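Local coordinates for protein alpha-14 giardin (Giardia lamblia, PDB 3CHL) that may act as a calcium-regulated structural element of the annexin family, linking the phospholipid bilayer to the underlying axoneme, at residues 170-175 with 186-191. Sequence-based numbering, arbitrary orientation.
Sequences VLVRKA and VSTWIR. With MG (magnesium ion), chain B.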
ATOM      1  N   VAL A 170      -6.935 -25.938 -13.324  1.00 34.53           N
ATOM      2  CA  VAL A 170      -7.366 -26.225 -14.673  1.00 32.87           C
ATOM      3  C   VAL A 170      -8.121 -25.025 -15.263  1.00 32.07           C
ATOM      4  O   VAL A 170      -7.847 -24.610 -16.390  1.00 30.82           O
ATOM      5  CB  VAL A 170      -8.224 -27.518 -14.702  1.00 34.11           C
ATOM      6  CG1 VAL A 170      -8.740 -27.784 -16.097  1.00 34.58           C
ATOM      7  CG2 VAL A 170      -7.389 -28.706 -14.238  1.00 32.85           C
ATOM      8  N   LEU A 171      -9.031 -24.437 -14.482  1.00 30.49           N
ATOM      9  CA  LEU A 171      -9.784 -23.276 -14.928  1.00 30.02           C
ATOM     10  C   LEU A 171      -8.923 -22.029 -15.237  1.00 29.39           C
ATOM     11  O   LEU A 171      -9.198 -21.292 -16.209  1.00 30.87           O
ATOM     12  CB  LEU A 171     -10.858 -22.905 -13.888  1.00 29.90           C
ATOM     13  CG  LEU A 171     -12.021 -23.897 -13.733  1.00 30.69           C
ATOM     14  CD1 LEU A 171     -12.875 -23.608 -12.482  1.00 33.62           C
ATOM     15  CD2 LEU A 171     -12.869 -23.877 -14.967  1.00 30.73           C
ATOM     16  N   VAL A 172      -7.923 -21.769 -14.398  1.00 29.06           N
ATOM     17  CA  VAL A 172      -7.111 -20.559 -14.573  1.00 29.03           C
ATOM     18  C   VAL A 172      -6.118 -20.764 -15.736  1.00 29.05           C
ATOM     19  O   VAL A 172      -5.820 -19.819 -16.457  1.00 28.11           O
ATOM     20  CB  VAL A 172      -6.455 -20.068 -13.250  1.00 28.77           C
ATOM     21  CG1 VAL A 172      -5.254 -20.903 -12.826  1.00 27.11           C
ATOM     22  CG2 VAL A 172      -6.110 -18.550 -13.344  1.00 28.95           C
ATOM     23  N   ARG A 173      -5.630 -21.995 -15.905  1.00 29.06           N
ATOM     24  CA  ARG A 173      -4.781 -22.347 -17.057  1.00 30.18           C
ATOM     25  C   ARG A 173      -5.554 -22.112 -18.365  1.00 30.86           C
ATOM     26  O   ARG A 173      -5.018 -21.534 -19.326  1.00 31.86           O
ATOM     27  CB  ARG A 173      -4.305 -23.800 -16.952  1.00 30.99           C
ATOM     28  CG  ARG A 173      -3.432 -24.284 -18.135  1.00 29.67           C
ATOM     29  CD  ARG A 173      -2.149 -23.505 -18.244  1.00 30.66           C
ATOM     30  NE  ARG A 173      -1.210 -24.229 -19.100  1.00 31.81           N
ATOM     31  CZ  ARG A 173       0.075 -23.940 -19.198  1.00 33.10           C
ATOM     32  NH1 ARG A 173       0.605 -22.937 -18.480  1.00 33.33           N
ATOM     33  NH2 ARG A 173       0.848 -24.679 -19.987  1.00 31.40           N
ATOM     34  N   LYS A 174      -6.820 -22.535 -18.394  1.00 31.35           N
ATOM     35  CA  LYS A 174      -7.679 -22.345 -19.547  1.00 32.44           C
ATOM     36  C   LYS A 174      -7.862 -20.843 -19.858  1.00 31.93           C
ATOM     37  O   LYS A 174      -7.695 -20.409 -21.007  1.00 31.41           O
ATOM     38  CB  LYS A 174      -9.020 -23.072 -19.321  1.00 32.53           C
ATOM     39  CG  LYS A 174     -10.012 -23.025 -20.468  1.00 36.91           C
ATOM     40  CD  LYS A 174     -11.098 -22.029 -20.191  1.00 43.45           C
ATOM     41  CE  LYS A 174     -11.703 -21.504 -21.492  1.00 46.83           C
ATOM     42  NZ  LYS A 174     -12.753 -20.455 -21.236  1.00 47.36           N
ATOM     43  N   ALA A 175      -8.141 -20.050 -18.818  1.00 31.10           N
ATOM     44  CA  ALA A 175      -8.297 -18.602 -18.979  1.00 30.10           C
ATOM     45  C   ALA A 175      -7.026 -17.952 -19.517  1.00 29.78           C
ATOM     46  O   ALA A 175      -7.086 -17.040 -20.369  1.00 30.64           O
ATOM     47  CB  ALA A 175      -8.708 -17.953 -17.620  1.00 29.69           C
ATOM     48  N   VAL A 186     -14.370 -14.606 -16.210  1.00 40.10           N
ATOM     49  CA  VAL A 186     -14.406 -13.494 -15.257  1.00 39.23           C
ATOM     50  C   VAL A 186     -14.515 -14.094 -13.862  1.00 38.78           C
ATOM     51  O   VAL A 186     -13.699 -13.812 -13.005  1.00 38.73           O
ATOM     52  CB  VAL A 186     -15.574 -12.498 -15.577  1.00 39.34           C
ATOM     53  CG1 VAL A 186     -15.881 -11.569 -14.379  1.00 38.88           C
ATOM     54  CG2 VAL A 186     -15.273 -11.662 -16.828  1.00 38.40           C
ATOM     55  N   SER A 187     -15.487 -14.980 -13.666  1.00 37.87           N
ATOM     56  CA  SER A 187     -15.641 -15.675 -12.381  1.00 38.25           C
ATOM     57  C   SER A 187     -14.329 -16.311 -11.840  1.00 37.24           C
ATOM     58  O   SER A 187     -14.037 -16.196 -10.654  1.00 37.16           O
ATOM     59  CB  SER A 187     -16.804 -16.698 -12.441  1.00 39.00           C
ATOM     60  OG  SER A 187     -16.482 -17.789 -13.320  1.00 43.55           O
ATOM     61  N   THR A 188     -13.534 -16.955 -12.705  1.00 35.82           N
ATOM     62  CA  THR A 188     -12.262 -17.595 -12.314  1.00 34.35           C
ATOM     63  C   THR A 188     -11.233 -16.653 -11.701  1.00 33.32           C
ATOM     64  O   THR A 188     -10.715 -16.904 -10.611  1.00 32.24           O
ATOM     65  CB  THR A 188     -11.585 -18.310 -13.539  1.00 35.01           C
ATOM     66  OG1 THR A 188     -12.515 -19.256 -14.053  1.00 37.58           O
ATOM     67  CG2 THR A 188     -10.334 -19.051 -13.123  1.00 34.68           C
ATOM     68  N   TRP A 189     -10.915 -15.612 -12.464  1.00 31.39           N
ATOM     69  CA  TRP A 189      -9.960 -14.577 -12.090  1.00 30.76           C
ATOM     70  C   TRP A 189     -10.328 -13.904 -10.765  1.00 30.39           C
ATOM     71  O   TRP A 189      -9.523 -13.795  -9.853  1.00 28.88           O
ATOM     72  CB  TRP A 189      -9.960 -13.512 -13.208  1.00 29.92           C
ATOM     73  CG  TRP A 189      -9.204 -13.964 -14.447  1.00 30.05           C
ATOM     74  CD1 TRP A 189      -9.692 -14.107 -15.731  1.00 29.80           C
ATOM     75  CD2 TRP A 189      -7.819 -14.311 -14.494  1.00 27.43           C
ATOM     76  NE1 TRP A 189      -8.667 -14.530 -16.572  1.00 31.40           N
ATOM     77  CE2 TRP A 189      -7.515 -14.680 -15.821  1.00 29.89           C
ATOM     78  CE3 TRP A 189      -6.810 -14.369 -13.533  1.00 27.56           C
ATOM     79  CZ2 TRP A 189      -6.239 -15.057 -16.205  1.00 28.42           C
ATOM     80  CZ3 TRP A 189      -5.569 -14.748 -13.907  1.00 29.23           C
ATOM     81  CH2 TRP A 189      -5.283 -15.103 -15.246  1.00 30.32           C
ATOM     82  N   ILE A 190     -11.586 -13.500 -10.678  1.00 31.51           N
ATOM     83  CA  ILE A 190     -12.105 -12.793  -9.506  1.00 32.27           C
ATOM     84  C   ILE A 190     -12.138 -13.723  -8.294  1.00 32.36           C
ATOM     85  O   ILE A 190     -11.698 -13.336  -7.212  1.00 32.89           O
ATOM     86  CB  ILE A 190     -13.517 -12.157  -9.798  1.00 32.64           C
ATOM     87  CG1 ILE A 190     -13.408 -11.167 -10.968  1.00 33.42           C
ATOM     88  CG2 ILE A 190     -14.122 -11.509  -8.508  1.00 34.65           C
ATOM     89  CD1 ILE A 190     -12.381 -10.095 -10.776  1.00 30.94           C
ATOM     90  N   ARG A 191     -12.658 -14.940  -8.452  1.00 31.94           N
ATOM     91  CA  ARG A 191     -12.722 -15.868  -7.323  1.00 32.47           C
ATOM     92  C   ARG A 191     -11.347 -16.165  -6.707  1.00 31.31           C
ATOM     93  O   ARG A 191     -11.188 -16.122  -5.472  1.00 31.63           O
ATOM     94  CB  ARG A 191     -13.470 -17.164  -7.673  1.00 32.64           C
ATOM     95  CG  ARG A 191     -13.458 -18.191  -6.536  1.00 34.54           C
ATOM     96  CD  ARG A 191     -14.136 -19.538  -6.916  1.00 35.74           C
ATOM     97  NE  ARG A 191     -13.433 -20.271  -7.981  1.00 38.26           N
ATOM     98  CZ  ARG A 191     -13.804 -20.248  -9.261  1.00 39.58           C
ATOM     99  NH1 ARG A 191     -14.841 -19.514  -9.633  1.00 39.03           N
ATOM    100  NH2 ARG A 191     -13.136 -20.945 -10.177  1.00 40.53           N
TER
HETATM  101 MG    MG B 338      -8.435 -15.563 -21.614  1.00 25.35          MG
HETATM  102  O   HOH W   1     -11.763 -20.161 -16.361  1.00 35.99           O
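With a chi1 of -57°, Thr188 sends CG2 anti to its own backbone N and against helix 162-177, where the methyl settles on the backbone of Leu171 and Val172, 3.8 Å from Val172 CA. The same torsion places OG1 beside the backbone N, anti to the carbonyl carbon, and there a water bridges the helices, lying 2.6 Å from Thr188 OG1 and donating to Leu171 O at 2.8 Å. A beta-branched hydroxyl residue suits the place because one branch packs while the other gives the water a polar partner. Val172 (chi1 76°) likewise turns CG2 away from its backbone N, laying this methyl over one face of the Trp189 indole as a CH-pi contact, 4.2 Å from the centroid of the six-membered ring and toward its rim. Ala175 CB meets the indole obliquely near NE1 and CE2, its short side chain allowing the ring close to the helix. Segments 170-175 and 186-191, whose N-to-C directions differ by 118°, lie on helices flanking a loop consistent with the calcium-binding loop of annexin repeats. In this crystal magnesium is bound there by Ala175 O at 2.4 Å together with Thr178 O, Gly180 O and Glu224. Trp189 NE1 donates to OE2 of that same Glu224, so the indole probably helps position a metal ligand. Farther from the metal, Arg191 bends at chi3 and crosses Leu171 at about a right angle, NH2 lying 3.5 Å from Leu171 CD1; leucine offers the guanidinium a methyl at the contact's exposed border, while Asp168 meets the charge of Arg191 in a salt bridge.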